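Local structure of xyloglucan-specific endo-beta-1,4-glucanase (Uncultured bacterium, 4W87) at residues N148-A153 with Y198-D203; A172-F177 with I194-G199. The protein probably cleaves the beta-1,4-glucan backbone of xyloglucan at internal positions, as a family 5 glycoside hydrolase. The protein carries 1 engineered substitution. All coordinates share one frame; numbering follows the deposited sequence.

Contact 1: N148-A153 with Y198-D203. With XYS (alpha-D-xylopyranose), chain C; BGC (beta-D-glucopyranose), chain B.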
loop_
_atom_site.group_PDB
_atom_site.type_symbol
_atom_site.label_atom_id
_atom_site.label_comp_id
_atom_site.label_asym_id
_atom_site.label_seq_id
_atom_site.Cartn_x
_atom_site.Cartn_y
_atom_site.Cartn_z
ATOM N N ASN A 148 -3.095 3.687 -5.387
ATOM C CA ASN A 148 -2.233 2.526 -5.495
ATOM C C ASN A 148 -1.699 2.294 -6.901
ATOM O O ASN A 148 -2.441 2.065 -7.837
ATOM C CB ASN A 148 -2.961 1.286 -5.096
ATOM C CG ASN A 148 -2.059 0.082 -5.154
ATOM O OD1 ASN A 148 -1.232 -0.116 -4.284
ATOM N ND2 ASN A 148 -2.176 -0.683 -6.208
ATOM N N GLU A 149 -0.391 2.408 -7.032
ATOM C CA GLU A 149 0.286 2.245 -8.289
ATOM C C GLU A 149 -0.403 2.945 -9.465
ATOM O O GLU A 149 -0.684 2.333 -10.486
ATOM C CB GLU A 149 0.530 0.751 -8.570
ATOM C CG GLU A 149 1.279 0.069 -7.446
ATOM C CD GLU A 149 1.488 -1.427 -7.680
ATOM O OE1 GLU A 149 0.915 -1.998 -8.664
ATOM O OE2 GLU A 149 2.236 -2.028 -6.876
ATOM N N PRO A 150 -0.613 4.261 -9.333
ATOM C CA PRO A 150 -1.340 4.970 -10.380
ATOM C C PRO A 150 -0.482 5.042 -11.594
ATOM O O PRO A 150 0.673 5.443 -11.471
ATOM C CB PRO A 150 -1.551 6.403 -9.779
ATOM C CG PRO A 150 -0.403 6.572 -8.845
ATOM C CD PRO A 150 -0.126 5.178 -8.267
ATOM N N ARG A 151 -1.049 4.659 -12.737
ATOM C CA ARG A 151 -0.320 4.417 -13.948
ATOM C C ARG A 151 -1.263 4.232 -15.146
ATOM O O ARG A 151 -2.518 4.294 -15.040
ATOM C CB ARG A 151 0.559 3.135 -13.776
ATOM C CG ARG A 151 -0.283 1.849 -13.642
ATOM C CD ARG A 151 0.476 0.627 -13.099
ATOM N NE ARG A 151 -0.322 -0.618 -13.255
ATOM C CZ ARG A 151 -1.303 -1.000 -12.455
ATOM N NH1 ARG A 151 -1.642 -0.283 -11.391
ATOM N NH2 ARG A 151 -1.938 -2.139 -12.670
ATOM N N MET A 152 -0.649 4.009 -16.313
ATOM C CA MET A 152 -1.389 3.743 -17.518
ATOM C C MET A 152 -1.106 2.311 -17.847
ATOM O O MET A 152 -0.034 1.951 -18.419
ATOM C CB MET A 152 -0.957 4.657 -18.646
ATOM C CG MET A 152 -1.723 4.418 -19.932
ATOM S SD MET A 152 -3.524 4.587 -19.856
ATOM C CE MET A 152 -3.744 6.378 -19.868
ATOM N N ALA A 153 -2.063 1.480 -17.443
ATOM C CA ALA A 153 -1.893 0.057 -17.600
ATOM C C ALA A 153 -1.710 -0.247 -19.087
ATOM O O ALA A 153 -2.427 0.292 -19.923
ATOM C CB ALA A 153 -3.073 -0.698 -17.039
ATOM N N TYR A 198 4.595 7.716 -9.510
ATOM C CA TYR A 198 3.987 6.992 -10.588
ATOM C C TYR A 198 4.238 5.472 -10.368
ATOM O O TYR A 198 5.314 5.024 -9.951
ATOM C CB TYR A 198 4.490 7.532 -11.930
ATOM C CG TYR A 198 3.869 6.885 -13.108
ATOM C CD1 TYR A 198 4.201 5.573 -13.459
ATOM C CD2 TYR A 198 2.897 7.528 -13.847
ATOM C CE1 TYR A 198 3.626 4.964 -14.548
ATOM C CE2 TYR A 198 2.304 6.920 -14.925
ATOM C CZ TYR A 198 2.669 5.640 -15.273
ATOM O OH TYR A 198 2.041 5.012 -16.361
ATOM N N GLY A 199 3.201 4.685 -10.491
ATOM C CA GLY A 199 3.346 3.234 -10.181
ATOM C C GLY A 199 3.899 2.824 -8.841
ATOM O O GLY A 199 4.170 1.657 -8.630
ATOM N N HIS A 200 4.008 3.761 -7.906
ATOM C CA HIS A 200 4.781 3.527 -6.670
ATOM C C HIS A 200 6.236 3.111 -7.003
ATOM O O HIS A 200 6.864 2.415 -6.237
ATOM C CB HIS A 200 4.152 2.456 -5.784
ATOM C CG HIS A 200 3.113 2.953 -4.848
ATOM N ND1 HIS A 200 1.894 3.445 -5.284
ATOM C CD2 HIS A 200 3.084 3.020 -3.497
ATOM C CE1 HIS A 200 1.162 3.786 -4.237
ATOM N NE2 HIS A 200 1.860 3.542 -3.144
ATOM N N ASN A 201 6.755 3.564 -8.138
ATOM C CA ASN A 201 8.097 3.206 -8.562
ATOM C C ASN A 201 9.137 4.089 -7.866
ATOM O O ASN A 201 8.848 5.285 -7.533
ATOM C CB ASN A 201 8.190 3.363 -10.094
ATOM C CG ASN A 201 9.613 3.156 -10.643
ATOM O OD1 ASN A 201 10.382 4.079 -10.817
ATOM N ND2 ASN A 201 9.945 1.945 -10.875
ATOM N N SER A 202 10.344 3.536 -7.681
ATOM C CA SER A 202 11.393 4.216 -6.914
ATOM C C SER A 202 12.719 4.427 -7.627
ATOM O O SER A 202 13.713 4.728 -6.973
ATOM C CB SER A 202 11.639 3.520 -5.566
ATOM O OG SER A 202 12.387 2.340 -5.705
ATOM N N ASP A 203 12.686 4.345 -8.953
ATOM C CA ASP A 203 13.798 4.715 -9.816
ATOM C C ASP A 203 14.051 6.224 -9.738
ATOM O O ASP A 203 13.121 7.032 -9.621
ATOM C CB ASP A 203 13.512 4.328 -11.283
ATOM C CG ASP A 203 13.262 2.816 -11.477
ATOM O OD1 ASP A 203 13.622 2.013 -10.594
ATOM O OD2 ASP A 203 12.743 2.420 -12.561
HETATM C C1 XYS C . 5.897 -1.659 -8.346
HETATM C C2 XYS C . 6.477 -0.578 -9.311
HETATM C C3 XYS C . 7.584 -1.206 -10.150
HETATM C C4 XYS C . 8.674 -1.858 -9.276
HETATM C C5 XYS C . 8.099 -2.825 -8.253
HETATM O O2 XYS C . 5.606 0.091 -10.282
HETATM O O3 XYS C . 8.036 -0.171 -11.031
HETATM O O4 XYS C . 9.559 -2.657 -10.043
HETATM O O5 XYS C . 6.992 -2.205 -7.587
HETATM C C2 BGC B . 3.990 -6.814 -11.753
HETATM C C3 BGC B . 2.840 -6.384 -10.845
HETATM C C4 BGC B . 3.367 -5.695 -9.571
HETATM C C5 BGC B . 4.519 -4.718 -9.851
HETATM C C6 BGC B . 5.014 -4.004 -8.584
HETATM C C1 BGC B . 5.105 -5.774 -11.834
HETATM O O2 BGC B . 3.570 -7.102 -13.112
HETATM O O3 BGC B . 2.074 -7.552 -10.513
HETATM O O4 BGC B . 2.306 -5.013 -8.880
HETATM O O5 BGC B . 5.580 -5.414 -10.527
HETATM O O6 BGC B . 5.098 -2.655 -9.046
#
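E149 and G199 meet beside the bound xylose and glucose, where the loops after two neighbouring strands line the substrate cleft. The CG of E149 rests on G199 O, 3.5 Å away, and the same oxygen accepts a hydrogen bond from O2 of the xylose at 2.7 Å. Beyond CG the glutamate runs extended, bringing OE1 to where glucose O4 donates a weak hydrogen bond to it, while OE2 is held by H223. N148, E149 and P150 match the Asn-Glu-Pro signature that follows the fourth strand of family 5 TIM barrels, where the glutamate serves as general acid/base; such a role for E149 is consistent with this position. Away from the sugars, G199 N reaches P150 O in a nearly straight bond (2.8 Å, 170°), approaching from above the carbonyl plane. P150 O also sits 3.8 Å above the plane of the Y198 ring, over its centre. With CG anti to the backbone N (chi1 -177°), Y198 extends past R151, and Y198 OH accepts from M152 N at 2.9 Å. E166 binds this hydroxyl as well, so a phenylalanine here would probably leave both M152 N and the E166 carboxylate without that mate. N201 ND2 donates to xylose O3 over 2.9 Å.

Contact 2: A172-F177 with I194-G199. With XYS (alpha-D-xylopyranose), chain C.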
loop_
_atom_site.group_PDB
_atom_site.type_symbol
_atom_site.label_atom_id
_atom_site.label_comp_id
_atom_site.label_asym_id
_atom_site.label_seq_id
_atom_site.Cartn_x
_atom_site.Cartn_y
_atom_site.Cartn_z
ATOM N N ALA A 172 -0.288 16.369 -9.615
ATOM C CA ALA A 172 -1.540 17.070 -9.572
ATOM C C ALA A 172 -2.489 16.243 -8.742
ATOM O O ALA A 172 -3.222 16.755 -7.882
ATOM C CB ALA A 172 -2.079 17.338 -10.981
ATOM N N MET A 173 -2.438 14.930 -8.958
ATOM C CA MET A 173 -3.405 14.043 -8.304
ATOM C C MET A 173 -3.092 13.918 -6.825
ATOM O O MET A 173 -3.989 13.863 -5.986
ATOM C CB MET A 173 -3.472 12.650 -8.981
ATOM C CG MET A 173 -4.003 12.697 -10.437
ATOM S SD MET A 173 -4.264 11.094 -11.284
ATOM C CE MET A 173 -5.721 10.476 -10.427
ATOM N N ASN A 174 -1.820 13.860 -6.498
ATOM C CA ASN A 174 -1.436 13.847 -5.100
ATOM C C ASN A 174 -1.984 15.105 -4.447
ATOM O O ASN A 174 -2.527 15.053 -3.341
ATOM C CB ASN A 174 0.076 13.821 -4.961
ATOM C CG ASN A 174 0.665 12.445 -5.169
ATOM O OD1 ASN A 174 0.004 11.424 -4.966
ATOM N ND2 ASN A 174 1.951 12.413 -5.497
ATOM N N LYS A 175 -1.857 16.239 -5.130
ATOM C CA LYS A 175 -2.329 17.493 -4.495
ATOM C C LYS A 175 -3.823 17.426 -4.272
ATOM O O LYS A 175 -4.332 17.888 -3.259
ATOM C CB LYS A 175 -2.076 18.738 -5.330
ATOM C CG LYS A 175 -0.654 19.087 -5.640
ATOM C CD LYS A 175 -0.637 20.502 -6.249
ATOM C CE LYS A 175 0.650 20.817 -6.982
ATOM N NZ LYS A 175 1.154 22.166 -6.584
ATOM N N ALA A 176 -4.527 16.911 -5.262
ATOM C CA ALA A 176 -5.977 16.863 -5.189
ATOM C C ALA A 176 -6.426 15.992 -4.042
ATOM O O ALA A 176 -7.415 16.284 -3.408
ATOM C CB ALA A 176 -6.571 16.353 -6.492
ATOM N N PHE A 177 -5.705 14.887 -3.828
ATOM C CA PHE A 177 -6.018 13.965 -2.748
ATOM C C PHE A 177 -5.922 14.708 -1.415
ATOM O O PHE A 177 -6.869 14.740 -0.640
ATOM C CB PHE A 177 -5.010 12.811 -2.793
ATOM C CG PHE A 177 -4.840 12.069 -1.504
ATOM C CD1 PHE A 177 -5.899 11.506 -0.861
ATOM C CD2 PHE A 177 -3.585 11.842 -0.993
ATOM C CE1 PHE A 177 -5.741 10.759 0.303
ATOM C CE2 PHE A 177 -3.408 11.100 0.183
ATOM C CZ PHE A 177 -4.495 10.566 0.832
ATOM N N ILE A 194 -0.634 9.699 2.695
ATOM C CA ILE A 194 0.458 8.997 2.051
ATOM C C ILE A 194 0.299 9.118 0.583
ATOM O O ILE A 194 -0.636 8.564 0.007
ATOM C CB ILE A 194 0.476 7.508 2.462
ATOM C CG1 ILE A 194 0.453 7.433 4.014
ATOM C CG2 ILE A 194 1.738 6.827 1.884
ATOM C CD1 ILE A 194 0.456 6.048 4.666
ATOM N N ILE A 195 1.157 9.944 -0.027
ATOM C CA ILE A 195 1.163 10.131 -1.466
ATOM C C ILE A 195 2.075 9.061 -2.128
ATOM O O ILE A 195 2.700 8.256 -1.440
ATOM C CB ILE A 195 1.606 11.569 -1.913
ATOM C CG1 ILE A 195 2.980 11.947 -1.406
ATOM C CG2 ILE A 195 0.594 12.627 -1.474
ATOM C CD1 ILE A 195 3.528 13.177 -2.113
ATOM N N CYS A 196 2.116 9.041 -3.445
ATOM C CA CYS A 196 2.941 8.061 -4.114
ATOM C C CYS A 196 3.567 8.583 -5.384
ATOM O O CYS A 196 3.134 9.591 -5.895
ATOM C CB CYS A 196 2.097 6.839 -4.444
ATOM S SG CYS A 196 0.832 7.172 -5.657
ATOM N N THR A 197 4.554 7.864 -5.906
ATOM C CA THR A 197 5.129 8.140 -7.216
ATOM C C THR A 197 4.305 7.437 -8.244
ATOM O O THR A 197 3.430 6.629 -7.914
ATOM C CB THR A 197 6.527 7.582 -7.320
ATOM O OG1 THR A 197 6.538 6.201 -6.909
ATOM C CG2 THR A 197 7.479 8.368 -6.437
ATOM N N TYR A 198 4.595 7.716 -9.510
ATOM C CA TYR A 198 3.987 6.992 -10.588
ATOM C C TYR A 198 4.238 5.472 -10.368
ATOM O O TYR A 198 5.314 5.024 -9.951
ATOM C CB TYR A 198 4.490 7.532 -11.930
ATOM C CG TYR A 198 3.869 6.885 -13.108
ATOM C CD1 TYR A 198 4.201 5.573 -13.459
ATOM C CD2 TYR A 198 2.897 7.528 -13.847
ATOM C CE1 TYR A 198 3.626 4.964 -14.548
ATOM C CE2 TYR A 198 2.304 6.920 -14.925
ATOM C CZ TYR A 198 2.669 5.640 -15.273
ATOM O OH TYR A 198 2.041 5.012 -16.361
ATOM N N GLY A 199 3.201 4.685 -10.491
ATOM C CA GLY A 199 3.346 3.234 -10.181
ATOM C C GLY A 199 3.899 2.824 -8.841
ATOM O O GLY A 199 4.170 1.657 -8.630
HETATM C C1 XYS C . 5.897 -1.659 -8.346
HETATM C C2 XYS C . 6.477 -0.578 -9.311
HETATM C C3 XYS C . 7.584 -1.206 -10.150
HETATM C C4 XYS C . 8.674 -1.858 -9.276
HETATM C C5 XYS C . 8.099 -2.825 -8.253
HETATM O O2 XYS C . 5.606 0.091 -10.282
HETATM O O3 XYS C . 8.036 -0.171 -11.031
HETATM O O4 XYS C . 9.559 -2.657 -10.043
HETATM O O5 XYS C . 6.992 -2.205 -7.587
#
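Packing between the outer helical layer and the barrel strands brings N174 and F177 of helix 164-182 onto I194, I195 and C196 of strand 193-196. The two short axes run nearly antiparallel, at 166°, and approach to 8.6 Å. N174 lies across the side chain of I195 at about a right angle: its CG is 3.5 Å from I195 CB and its CB 3.7 Å from I195 CG2. CG of N174 stands anti to the carbonyl carbon (chi1 -79°), which turns the amide to the strand. There N174 ND2 donates to C196 O over 3.1 Å in an almost straight bond of 171°, the acceptor lying in the amide plane, which would help to fix the rotation of the amide. The helix forms the connection of a beta-alpha-beta unit of the TIM barrel, leading from strand 142-145 to the adjacent parallel strand 193-196, on which it packs here. One turn on, F177 presents its ring edge to the strand, with CE2 4.0 Å from I194 N and CD2 4.3 Å from I195 CG2. F144 of the preceding strand also touches this ring, and W128 meets it edge-to-face, extending the apolar layer toward helix 117-135.

Both contacts are buried and belong to the same part of the barrel, with centres about 10 Å apart, yet they show how one strand and its loop serve two ends. Contact 2 holds strand 193-196 to helix 164-182 through apolar side chains and a single hydrogen bond from a side-chain amide. Contact 1 takes up the chain further along, in the loop, and there polar chemistry prevails: backbone groups, a hydroxyl and sugar oxygens. Y198 and G199 belong to both 194-199 and 198-203, but they meet the partner segment in contact 1 alone. The two join directly where P150 CD packs on C196 SG at 3.4 Å, bringing the cleft loop against C196, whose carbonyl N174 holds.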